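Local coordinates for protein Bd3459 (Bdellovibrio bacteriovorus, PDB 5CEC) that acts as a predatory endopeptidase of the S13 family, probably cutting cell-wall peptides, and is bound by the ankyrin-repeat immunity protein Bd3460, at residues A[121-124]-A[125-129]; A[139-142]-A[143-147]; A[324-327]-A[328-332]; A[398-401]-A[402-405]. The protein carries 1 engineered substitution. All blocks are in the same frame, centred on the assembly; numbering follows the deposited sequence.

Overall arrangement
The four contacts follow one another along the chain. Interactions 1 and 2 touch: Ser121 OG packs on Leu147 CD1 at 3.5 Å, tying helix 118-130 to the loop after strand 135-141 in the mixed-sheet region. Interaction 4 lies on the opposite side of the chain's centre, about 44 Å from each of them between centres, on a helix over the antiparallel sheet that contains strands 364-373 and 376-385; it is the one touched by Bd3460. Interaction 3 is about 25 Å from interaction 4 and 29 Å from interaction 1 between centres. Its Met332 packs on Lys357, which probably belongs to the K(T/S)G-type motif of a penicillin-binding-protein active site.

Interaction 1 (A[121-124]-A[125-129])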
# COMPACT_ATOMS: atom_id res chain seq x y z
N SER A 121 -19.65 -6.86 4.34
CA SER A 121 -20.57 -7.89 4.81
C SER A 121 -21.13 -7.50 6.17
O SER A 121 -22.34 -7.63 6.41
CB SER A 121 -19.90 -9.27 4.89
OG SER A 121 -19.59 -9.75 3.60
N TYR A 122 -20.26 -7.03 7.07
CA TYR A 122 -20.72 -6.54 8.36
C TYR A 122 -21.72 -5.42 8.22
O TYR A 122 -22.73 -5.38 8.92
CB TYR A 122 -19.55 -6.05 9.22
CG TYR A 122 -18.58 -7.10 9.76
CD1 TYR A 122 -18.82 -8.48 9.65
CD2 TYR A 122 -17.42 -6.69 10.39
CE1 TYR A 122 -17.93 -9.41 10.16
CE2 TYR A 122 -16.53 -7.60 10.90
CZ TYR A 122 -16.78 -8.95 10.79
OH TYR A 122 -15.87 -9.82 11.32
N PHE A 123 -21.45 -4.49 7.32
CA PHE A 123 -22.39 -3.40 7.06
C PHE A 123 -23.71 -3.92 6.51
O PHE A 123 -24.78 -3.50 6.95
CB PHE A 123 -21.78 -2.36 6.13
CG PHE A 123 -22.68 -1.18 5.88
CD1 PHE A 123 -22.95 -0.24 6.88
CD2 PHE A 123 -23.29 -1.02 4.66
CE1 PHE A 123 -23.80 0.82 6.65
CE2 PHE A 123 -24.15 0.05 4.43
CZ PHE A 123 -24.41 0.97 5.43
N LEU A 124 -23.63 -4.85 5.57
CA LEU A 124 -24.86 -5.42 5.02
C LEU A 124 -25.69 -6.11 6.12
O LEU A 124 -26.92 -5.97 6.14
CB LEU A 124 -24.57 -6.38 3.87
CG LEU A 124 -25.76 -7.17 3.30
CD1 LEU A 124 -26.88 -6.22 2.91
CD2 LEU A 124 -25.34 -8.04 2.15
N ILE A 125 -25.02 -6.87 6.98
CA ILE A 125 -25.73 -7.55 8.06
C ILE A 125 -26.36 -6.56 9.02
O ILE A 125 -27.53 -6.75 9.43
CB ILE A 125 -24.83 -8.59 8.75
CG1 ILE A 125 -24.50 -9.72 7.78
CG2 ILE A 125 -25.50 -9.16 9.99
CD1 ILE A 125 -23.31 -10.55 8.15
N SER A 126 -25.61 -5.54 9.39
CA SER A 126 -26.17 -4.44 10.19
C SER A 126 -27.44 -3.85 9.52
O SER A 126 -28.47 -3.64 10.16
CB SER A 126 -25.13 -3.34 10.38
OG SER A 126 -25.70 -2.20 10.97
N GLU A 127 -27.36 -3.63 8.22
CA GLU A 127 -28.49 -3.09 7.47
C GLU A 127 -29.67 -4.05 7.42
O GLU A 127 -30.81 -3.61 7.56
CB GLU A 127 -28.07 -2.73 6.05
CG GLU A 127 -27.28 -1.42 6.01
CD GLU A 127 -28.16 -0.27 6.45
OE1 GLU A 127 -28.98 0.15 5.63
OE2 GLU A 127 -28.12 0.15 7.64
N LEU A 128 -29.41 -5.34 7.18
CA LEU A 128 -30.49 -6.33 7.22
C LEU A 128 -31.19 -6.26 8.57
O LEU A 128 -32.43 -6.20 8.64
CB LEU A 128 -29.97 -7.74 6.90
CG LEU A 128 -29.50 -7.94 5.46
CD1 LEU A 128 -28.73 -9.25 5.34
CD2 LEU A 128 -30.61 -7.90 4.45
N ASN A 129 -30.39 -6.27 9.64
CA ASN A 129 -30.96 -6.17 10.98
C ASN A 129 -31.77 -4.88 11.20
O ASN A 129 -32.83 -4.91 11.82
CB ASN A 129 -29.89 -6.29 12.07
CG ASN A 129 -29.34 -7.70 12.24
OD1 ASN A 129 -28.50 -7.89 13.12
ND2 ASN A 129 -29.78 -8.68 11.46
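Ser121 O accepts the amide of Ile125, N to O 2.8 Å, in the first of four i to i+4 bonds that cross this part of helix 118-130. The Ile125 side chain runs back past that same carbonyl, with CG1 3.3 Å from Ser121 O. Tyr122 takes part through its backbone: its O receives Ser126 N in a nearly straight bond (170° at the hydrogen), and its ring leaves the helix toward helix 188-200, the hydroxyl bonding to Arg118. Phe123 adds a side-chain contact to its bond with Glu127 N. With CG anti to the backbone N (chi1 -177°), the ring comes alongside Glu127, and the bent glutamate chain lays CG over one ring face, 3.7 Å above the plane and nearer the rim. This is a CH-pi contact, CG lying 4.0 Å from the centroid of the Phe123 ring. Beyond it the carboxylate runs nearly parallel to the ring, the planes 8° apart. Leu124 makes the fourth bond by accepting Leu128 N at its O, 2.8 Å away, and its CD1 meets Leu128 CG at 4.0 Å. Phe182 of helix 167-182 and Leu235 of strand 231-236 pack on Leu124, and Phe429 stacks on Phe123. The helix forms the crossover of a beta-alpha-beta unit between strands 104-109 and 135-141. Glu127 thus serves two chemistries: its CG methylene lies against an aromatic face, while its buried carboxylate is met by Arg130 and the amide of Leu435, partners that probably favour the charged form.

Interaction 2 (A[139-142]-A[143-147])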
# COMPACT_ATOMS: atom_id res chain seq x y z
N LEU A 139 -30.73 -17.94 0.58
CA LEU A 139 -29.84 -16.91 0.08
C LEU A 139 -29.21 -17.38 -1.20
O LEU A 139 -28.48 -18.36 -1.21
CB LEU A 139 -28.78 -16.55 1.11
CG LEU A 139 -27.77 -15.49 0.69
CD1 LEU A 139 -28.47 -14.16 0.42
CD2 LEU A 139 -26.66 -15.33 1.73
N THR A 140 -29.47 -16.68 -2.29
CA THR A 140 -28.84 -17.02 -3.57
C THR A 140 -28.07 -15.82 -4.08
O THR A 140 -28.23 -14.73 -3.59
CB THR A 140 -29.86 -17.54 -4.61
OG1 THR A 140 -30.75 -16.50 -4.99
CG2 THR A 140 -30.61 -18.73 -4.08
N PHE A 141 -27.18 -16.06 -5.04
CA PHE A 141 -26.29 -15.03 -5.55
C PHE A 141 -25.86 -15.37 -6.97
O PHE A 141 -25.82 -16.56 -7.33
CB PHE A 141 -25.06 -14.87 -4.65
CG PHE A 141 -24.18 -16.10 -4.62
CD1 PHE A 141 -24.45 -17.15 -3.77
CD2 PHE A 141 -23.12 -16.22 -5.50
CE1 PHE A 141 -23.68 -18.29 -3.79
CE2 PHE A 141 -22.37 -17.36 -5.53
CZ PHE A 141 -22.64 -18.39 -4.68
N ASP A 142 -25.56 -14.34 -7.75
CA ASP A 142 -25.15 -14.54 -9.15
C ASP A 142 -23.63 -14.38 -9.31
O ASP A 142 -22.86 -14.23 -8.36
CB ASP A 142 -25.96 -13.66 -10.12
CG ASP A 142 -25.62 -12.19 -10.05
OD1 ASP A 142 -24.59 -11.79 -9.45
OD2 ASP A 142 -26.43 -11.41 -10.62
N GLU A 143 -23.20 -14.49 -10.56
CA GLU A 143 -21.80 -14.53 -10.91
C GLU A 143 -21.10 -13.18 -10.84
O GLU A 143 -19.89 -13.11 -10.97
CB GLU A 143 -21.59 -15.18 -12.29
CG GLU A 143 -22.10 -14.37 -13.48
CD GLU A 143 -23.54 -14.63 -13.86
OE1 GLU A 143 -24.42 -14.90 -13.00
OE2 GLU A 143 -23.81 -14.51 -15.07
N ASN A 144 -21.85 -12.13 -10.53
CA ASN A 144 -21.24 -10.84 -10.33
C ASN A 144 -21.10 -10.47 -8.88
O ASN A 144 -20.61 -9.39 -8.58
CB ASN A 144 -22.02 -9.77 -11.09
CG ASN A 144 -21.94 -9.97 -12.58
OD1 ASN A 144 -20.86 -10.21 -13.11
ND2 ASN A 144 -23.07 -9.85 -13.25
N PHE A 145 -21.52 -11.38 -7.98
CA PHE A 145 -21.34 -11.15 -6.55
C PHE A 145 -19.98 -11.68 -6.15
O PHE A 145 -19.79 -12.88 -5.95
CB PHE A 145 -22.45 -11.80 -5.73
CG PHE A 145 -22.27 -11.61 -4.24
CD1 PHE A 145 -22.09 -10.33 -3.71
CD2 PHE A 145 -22.20 -12.71 -3.38
CE1 PHE A 145 -21.91 -10.16 -2.34
CE2 PHE A 145 -22.02 -12.54 -2.02
CZ PHE A 145 -21.86 -11.27 -1.49
N LEU A 146 -19.02 -10.77 -6.12
CA LEU A 146 -17.66 -11.10 -5.73
C LEU A 146 -17.54 -10.88 -4.25
O LEU A 146 -17.89 -9.83 -3.73
CB LEU A 146 -16.64 -10.27 -6.48
CG LEU A 146 -16.81 -10.23 -8.00
CD1 LEU A 146 -15.83 -9.25 -8.62
CD2 LEU A 146 -16.68 -11.63 -8.61
N LEU A 147 -17.14 -11.93 -3.54
CA LEU A 147 -17.00 -11.90 -2.09
C LEU A 147 -15.69 -12.56 -1.73
O LEU A 147 -15.47 -13.76 -2.05
CB LEU A 147 -18.15 -12.64 -1.42
CG LEU A 147 -18.09 -12.75 0.09
CD1 LEU A 147 -18.27 -11.38 0.75
CD2 LEU A 147 -19.15 -13.71 0.59
O HOH W 1 -20.29 -15.15 -7.46
O HOH W 2 -25.45 -9.14 -11.65
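Asp142 folds the chain back with two bonds. Its O receives Phe145 N at 3.2 Å, closing a type I beta turn, and its OD1 receives Asn144 N at 3.0 Å, making an Asx turn inside it. Neither approach lies in the acceptor plane: Phe145 N sits above the carbonyl plane and Asn144 N above the carboxylate plane. OD1 of Asp142 reaches the Asn144 amide because CG stands between the backbone N and the carbonyl carbon (chi1 72°). Phe141, just before the turn, and Phe145, which ends it, cross at about a right angle, Phe141 CB lying 3.8 Å from Phe145 CD2.

Two waters extend this first shell. One donates to Asp142 O and to Phe145 O (2.8 Å from the latter), spanning the ends of the turn; the other donates to Asp142 OD2 at 2.7 Å and accepts from Asn144 ND2. Further out, Gly110 N gives Asp142 OD1 a second donor, Arg112 holds Asn144 OD1, and the amide of Lys221 binds Glu143 OE1, whose carboxylate turns back toward Asp142 CB.

The turn lies where strand 135-141 leaves the mixed sheet between strands 104-109 and 212-218. Phe141 packs on Val174 and Leu178 of helix 167-182, whereas Phe145 rests on Ile108 of strand 104-109 and meets the Phe116 ring edge to face.

Interaction 3 (A[324-327]-A[328-332])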
# COMPACT_ATOMS: atom_id res chain seq x y z
N LYS A 324 -13.89 16.74 -12.30
CA LYS A 324 -14.89 16.47 -11.28
C LYS A 324 -14.55 17.12 -9.95
O LYS A 324 -15.16 16.77 -8.94
CB LYS A 324 -15.04 14.96 -11.08
CG LYS A 324 -15.13 14.15 -12.36
CD LYS A 324 -16.45 14.28 -13.02
CE LYS A 324 -16.64 13.16 -14.05
NZ LYS A 324 -18.06 13.16 -14.39
N GLY A 325 -13.61 18.05 -9.95
CA GLY A 325 -13.22 18.79 -8.76
C GLY A 325 -12.30 18.06 -7.81
O GLY A 325 -12.20 18.45 -6.67
N TYR A 326 -11.60 17.03 -8.30
CA TYR A 326 -10.76 16.21 -7.45
C TYR A 326 -9.28 16.41 -7.77
O TYR A 326 -8.93 16.94 -8.83
CB TYR A 326 -11.11 14.74 -7.55
CG TYR A 326 -12.52 14.41 -7.10
CD1 TYR A 326 -12.93 14.74 -5.82
CD2 TYR A 326 -13.39 13.70 -7.91
CE1 TYR A 326 -14.20 14.43 -5.38
CE2 TYR A 326 -14.66 13.36 -7.47
CZ TYR A 326 -15.06 13.74 -6.20
OH TYR A 326 -16.30 13.43 -5.67
N ASP A 327 -8.44 15.96 -6.85
CA ASP A 327 -6.98 16.04 -6.93
C ASP A 327 -6.42 14.60 -6.88
O ASP A 327 -7.13 13.62 -6.53
CB ASP A 327 -6.38 16.77 -5.69
CG ASP A 327 -6.81 18.23 -5.56
OD1 ASP A 327 -7.14 18.88 -6.55
OD2 ASP A 327 -6.76 18.75 -4.43
N LEU A 328 -5.14 14.44 -7.20
CA LEU A 328 -4.51 13.11 -7.09
C LEU A 328 -4.66 12.56 -5.66
O LEU A 328 -4.82 11.35 -5.48
CB LEU A 328 -3.06 13.14 -7.54
CG LEU A 328 -2.79 13.28 -9.04
CD1 LEU A 328 -1.33 13.45 -9.33
CD2 LEU A 328 -3.36 12.09 -9.81
N SER A 329 -4.66 13.45 -4.65
CA SER A 329 -4.82 13.02 -3.24
C SER A 329 -6.19 12.42 -2.91
O SER A 329 -6.36 11.87 -1.84
CB SER A 329 -4.56 14.19 -2.31
OG SER A 329 -5.52 15.21 -2.54
N ASP A 330 -7.16 12.55 -3.82
CA ASP A 330 -8.42 11.85 -3.66
C ASP A 330 -8.40 10.38 -4.02
O ASP A 330 -9.30 9.66 -3.69
CB ASP A 330 -9.54 12.60 -4.37
CG ASP A 330 -9.76 13.98 -3.79
OD1 ASP A 330 -10.01 14.06 -2.57
OD2 ASP A 330 -9.68 14.97 -4.52
N VAL A 331 -7.34 9.96 -4.71
CA VAL A 331 -7.20 8.56 -5.09
C VAL A 331 -5.84 7.92 -4.81
O VAL A 331 -5.70 6.72 -4.96
CB VAL A 331 -7.57 8.32 -6.57
CG1 VAL A 331 -9.00 8.76 -6.86
CG2 VAL A 331 -6.58 8.99 -7.51
N MET A 332 -4.86 8.71 -4.39
CA MET A 332 -3.49 8.25 -4.13
C MET A 332 -3.01 8.81 -2.81
O MET A 332 -3.57 9.79 -2.29
CB MET A 332 -2.50 8.71 -5.20
CG MET A 332 -2.64 7.96 -6.50
SD MET A 332 -1.74 8.72 -7.87
CE MET A 332 -0.09 8.48 -7.26
O HOH W 3 -4.83 17.83 -2.53
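Asp327 and Asp330 hold each other across a turn, its Leu328 and Ser329 angles fitting type I, that follows the end of helix 307-322. The helix stops in a Schellman motif with Gly325, at positive phi, as the C' residue. In the turn, Asp330 N binds Asp327 O at 2.9 Å from above the carbonyl plane. Leu328 O accepts both Val331 N and Met332 N.

A side-chain-to-backbone bond runs the other way: Asp327 N donates to Asp330 OD2 at 2.8 Å, almost straight (172°), on the anti side of the carboxylate. The other oxygen, Asp330 OD1, is bonded to Gln424. This pairing fixes the rotation of the Asp330 carboxylate. The OD2 atoms of Asp327 and Asp330 are 4.8 Å apart, and the amide donor probably stabilises the charge of Asp330.

Among packing contacts, Asp330 OD2 also lies 3.4 Å from Tyr326 CB; the two side chains cross at about a right angle. Tyr326 sends its hydroxyl to Asp87 and Lys241. Leu328 packs on Leu317 of helix 307-322, and Lys245 of helix 240-250 binds the carbonyls of Ser329 and Met332, so the turn is fastened to two helices on its way into strand 333-334.

Water completes the contact: one molecule donates to Asp327 OD2 at 2.9 Å and accepts from Ser329 OG at 2.7 Å.

Interaction 4 (A[398-401]-A[402-405]); sequences ASQQ and IKNK
Lys403 NZ and Gln400 OE1 are joined through a water, which accepts from Lys403 NZ at 2.8 Å and donates to Gln400 OE1 at 2.7 Å. Other groups grip the same NZ: it forms a salt bridge with Asp107 of the Bd3460 chain, and the lysine makes a cation-pi contact with Tyr346. The lysine gets there fully extended, its CE passing 3.8 Å from Ser399 OG. Gln400 crosses it at about a right angle. The glutamine leaves the helix with CG opposite its own N (chi1 -168°), then bends at chi2 and folds over the next turn, where NE2 donates to Asn404 OD1 at 2.9 Å. The acceptor lies in the Gln400 amide plane, whereas the donor stands above the Asn404 carbonyl plane. With Gln400 OE1 bonded to Asn141 of the Bd3460 chain, both ends of this amide are used, consistent with the orientation of its O and N. Asn404 also packs on Tyr174 of that chain, so the polar face belongs to the interface with the immunity protein. Beneath it run the i to i+4 backbone bonds of helix 394-411. On its sheet-facing side, Ile402 packs on Val382 and Met384 of strand 376-385 and Leu367 of strand 364-373, seating the helix on the antiparallel sheet.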
# COMPACT_ATOMS: atom_id res chain seq x y z
N ALA A 398 17.17 0.67 -2.08
CA ALA A 398 16.53 1.41 -3.20
C ALA A 398 15.52 2.42 -2.69
O ALA A 398 15.41 3.51 -3.26
CB ALA A 398 15.89 0.43 -4.15
N SER A 399 14.77 2.05 -1.66
CA SER A 399 13.73 2.94 -1.18
C SER A 399 14.32 4.30 -0.77
O SER A 399 13.77 5.34 -1.13
CB SER A 399 13.02 2.34 0.02
OG SER A 399 11.97 3.20 0.42
N GLN A 400 15.38 4.29 0.02
CA GLN A 400 15.95 5.56 0.46
C GLN A 400 16.61 6.30 -0.70
O GLN A 400 16.54 7.53 -0.76
CB GLN A 400 16.89 5.42 1.65
CG GLN A 400 17.24 6.78 2.30
CD GLN A 400 16.05 7.48 2.88
OE1 GLN A 400 15.34 6.93 3.72
NE2 GLN A 400 15.85 8.74 2.50
N GLN A 401 17.20 5.59 -1.65
CA GLN A 401 17.72 6.26 -2.84
C GLN A 401 16.62 6.97 -3.62
O GLN A 401 16.82 8.10 -4.07
CB GLN A 401 18.49 5.30 -3.74
CG GLN A 401 19.84 4.89 -3.19
CD GLN A 401 20.62 4.01 -4.15
OE1 GLN A 401 20.37 4.00 -5.35
NE2 GLN A 401 21.61 3.32 -3.62
N ILE A 402 15.46 6.33 -3.76
CA ILE A 402 14.32 6.96 -4.41
C ILE A 402 13.90 8.20 -3.65
O ILE A 402 13.70 9.25 -4.23
CB ILE A 402 13.14 5.98 -4.56
CG1 ILE A 402 13.48 4.84 -5.53
CG2 ILE A 402 11.89 6.74 -5.02
CD1 ILE A 402 12.48 3.72 -5.53
N LYS A 403 13.74 8.08 -2.33
CA LYS A 403 13.31 9.22 -1.53
C LYS A 403 14.26 10.39 -1.68
O LYS A 403 13.82 11.54 -1.82
CB LYS A 403 13.26 8.81 -0.05
CG LYS A 403 12.16 7.83 0.26
CD LYS A 403 12.15 7.43 1.73
CE LYS A 403 11.04 6.45 2.05
NZ LYS A 403 11.06 6.04 3.47
N ASN A 404 15.55 10.11 -1.71
CA ASN A 404 16.55 11.18 -1.88
C ASN A 404 16.45 11.81 -3.25
O ASN A 404 16.61 13.02 -3.35
CB ASN A 404 17.96 10.67 -1.56
CG ASN A 404 18.14 10.31 -0.07
OD1 ASN A 404 17.31 10.63 0.78
ND2 ASN A 404 19.23 9.70 0.25
N LYS A 405 16.19 11.01 -4.28
CA LYS A 405 16.03 11.59 -5.64
C LYS A 405 14.79 12.49 -5.73
O LYS A 405 14.82 13.58 -6.35
CB LYS A 405 15.95 10.48 -6.69
CG LYS A 405 17.28 9.77 -6.95
CD LYS A 405 17.11 8.60 -7.88
CE LYS A 405 18.35 7.76 -8.03
NZ LYS A 405 19.45 8.57 -8.64
O HOH W 4 13.63 4.87 3.72